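Local coordinates for hypothetical protein ST2348 (Sulfolobus tokodaii, PDB 2EF7) that is of unknown function but, as a protein built of paired CBS domains, may bind adenosine-containing ligands as many of its relatives do, at residues 2-6 / 7-11. Sequence-based numbering, arbitrary orientation.
Sequences EEEIV and KEYMK
The Tyr9 ring reaches back along the chain, bringing its phenol OH to 2.8 Å from Glu4 OE2. Asp125 OD1, from helix 116-126, is a second hydrogen-bonding partner of the same hydroxyl. A bend at chi2 (-79°) turns the Glu4 carboxylate toward the phenol oxygen; the carboxylate meets the oxygen-bearing end of the ring, its plane turned 68° from that of the ring. Lower on the same ring, Ile5 O lies in plane at the edge, 3.9 Å from Tyr9 CD2.

The compact part is the turn itself. Val6 O accepts two amides, Tyr9 N at 2.8 Å from above the carbonyl plane and Met10 N at 2.9 Å almost in line with the C=O bond, while Glu8 N bonds to Ile5 O at 3.0 Å. Val6 is buried: with CG1 anti to its backbone N (chi1 173°), that methyl stands 4.3 Å from Met10 CB, and the side chain packs on Ala89 of helix 86-96 and Val103 of strand 100-104. The other flank is looser. The Ile5 and Lys7 side chains lie side by side, pointing the same way, with Ile5 CD1 3.9 Å from Lys7 CB, but the exposed lysine chain then leads away toward a weak, long ion pair with Glu82, and Glu8 is exposed too.

Two successive i to i+3 bonds and one i to i+4 bond, all accepted by Ile5 O and Val6 O, close the turn. The N-terminal segment thus packs on helices 86-96 and 116-126 of the second CBS motif, consistent with the interlocked tandem CBS pair (Bateman module), in which the segment leading into one motif completes the other.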
loop_
_atom_site.group_PDB
_atom_site.type_symbol
_atom_site.label_atom_id
_atom_site.label_comp_id
_atom_site.label_asym_id
_atom_site.label_seq_id
_atom_site.Cartn_x
_atom_site.Cartn_y
_atom_site.Cartn_z
ATOM N N GLU A 2 -16.438 -12.266 14.786
ATOM C CA GLU A 2 -17.079 -11.059 15.289
ATOM C C GLU A 2 -16.526 -9.839 14.546
ATOM O O GLU A 2 -15.479 -9.921 13.907
ATOM C CB GLU A 2 -16.814 -10.924 16.792
ATOM C CG GLU A 2 -17.233 -12.150 17.589
ATOM C CD GLU A 2 -16.834 -12.064 19.051
ATOM O OE1 GLU A 2 -17.157 -13.006 19.808
ATOM O OE2 GLU A 2 -16.197 -11.061 19.441
ATOM N N GLU A 3 -17.231 -8.715 14.628
ATOM C CA GLU A 3 -16.781 -7.497 13.964
ATOM C C GLU A 3 -15.581 -6.892 14.685
ATOM O O GLU A 3 -15.518 -6.905 15.906
ATOM C CB GLU A 3 -17.912 -6.456 13.933
ATOM C CG GLU A 3 -19.097 -6.811 13.033
ATOM C CD GLU A 3 -20.246 -5.817 13.158
ATOM O OE1 GLU A 3 -20.711 -5.593 14.299
ATOM O OE2 GLU A 3 -20.683 -5.264 12.122
ATOM N N GLU A 4 -14.620 -6.383 13.924
ATOM C CA GLU A 4 -13.459 -5.715 14.510
ATOM C C GLU A 4 -14.030 -4.348 14.872
ATOM O O GLU A 4 -14.987 -3.912 14.238
ATOM C CB GLU A 4 -12.359 -5.526 13.465
ATOM C CG GLU A 4 -11.743 -6.799 12.948
ATOM C CD GLU A 4 -10.728 -7.369 13.905
ATOM O OE1 GLU A 4 -11.042 -7.466 15.111
ATOM O OE2 GLU A 4 -9.619 -7.722 13.452
ATOM N N ILE A 5 -13.474 -3.671 15.873
ATOM C CA ILE A 5 -13.995 -2.354 16.233
ATOM C C ILE A 5 -12.945 -1.252 16.103
ATOM O O ILE A 5 -11.758 -1.495 16.282
ATOM C CB ILE A 5 -14.588 -2.333 17.669
ATOM C CG1 ILE A 5 -13.484 -2.516 18.710
ATOM C CG2 ILE A 5 -15.639 -3.435 17.813
ATOM C CD1 ILE A 5 -13.953 -2.260 20.143
ATOM N N VAL A 6 -13.409 -0.048 15.782
ATOM C CA VAL A 6 -12.563 1.136 15.603
ATOM C C VAL A 6 -11.434 1.274 16.628
ATOM O O VAL A 6 -10.275 1.469 16.270
ATOM C CB VAL A 6 -13.443 2.414 15.633
ATOM C CG1 VAL A 6 -12.577 3.664 15.611
ATOM C CG2 VAL A 6 -14.399 2.400 14.438
ATOM N N LYS A 7 -11.798 1.169 17.900
ATOM C CA LYS A 7 -10.873 1.273 19.021
ATOM C C LYS A 7 -9.567 0.487 18.834
ATOM O O LYS A 7 -8.487 0.977 19.167
ATOM C CB LYS A 7 -11.599 0.809 20.294
ATOM C CG LYS A 7 -10.818 0.933 21.592
ATOM C CD LYS A 7 -11.645 0.402 22.759
ATOM C CE LYS A 7 -10.900 0.527 24.077
ATOM N NZ LYS A 7 -10.656 1.951 24.439
ATOM N N GLU A 8 -9.655 -0.726 18.291
ATOM C CA GLU A 8 -8.455 -1.553 18.097
ATOM C C GLU A 8 -7.603 -1.189 16.886
ATOM O O GLU A 8 -6.491 -1.710 16.734
ATOM C CB GLU A 8 -8.841 -3.035 17.994
ATOM C CG GLU A 8 -9.452 -3.604 19.280
ATOM C CD GLU A 8 -8.555 -3.365 20.489
ATOM O OE1 GLU A 8 -9.008 -2.671 21.445
ATOM O OE2 GLU A 8 -7.395 -3.856 20.477
ATOM N N TYR A 9 -8.096 -0.300 16.026
ATOM C CA TYR A 9 -7.327 0.062 14.835
ATOM C C TYR A 9 -7.027 1.542 14.663
ATOM O O TYR A 9 -6.276 1.928 13.766
ATOM C CB TYR A 9 -8.039 -0.464 13.586
ATOM C CG TYR A 9 -7.922 -1.959 13.451
ATOM C CD1 TYR A 9 -6.859 -2.530 12.752
ATOM C CD2 TYR A 9 -8.818 -2.806 14.098
ATOM C CE1 TYR A 9 -6.688 -3.903 12.706
ATOM C CE2 TYR A 9 -8.653 -4.187 14.060
ATOM C CZ TYR A 9 -7.585 -4.725 13.363
ATOM O OH TYR A 9 -7.412 -6.086 13.324
HETATM N N MSE A 10 -7.612 2.369 15.521
HETATM C CA MSE A 10 -7.409 3.808 15.451
HETATM C C MSE A 10 -6.030 4.202 15.960
HETATM O O MSE A 10 -5.417 3.495 16.751
HETATM C CB MSE A 10 -8.462 4.527 16.294
HETATM C CG MSE A 10 -8.284 4.314 17.793
HETATM SE SE MSE A 10 -9.615 5.225 18.838
HETATM C CE MSE A 10 -9.108 4.629 20.613
ATOM N N LYS A 11 -5.539 5.334 15.483
ATOM C CA LYS A 11 -4.263 5.847 15.935
ATOM C C LYS A 11 -4.635 6.685 17.148
ATOM O O LYS A 11 -5.475 7.580 17.054
ATOM C CB LYS A 11 -3.637 6.726 14.856
ATOM C CG LYS A 11 -2.437 7.531 15.308
ATOM C CD LYS A 11 -2.031 8.513 14.219
ATOM C CE LYS A 11 -1.032 9.542 14.726
ATOM N NZ LYS A 11 -0.695 10.552 13.676
#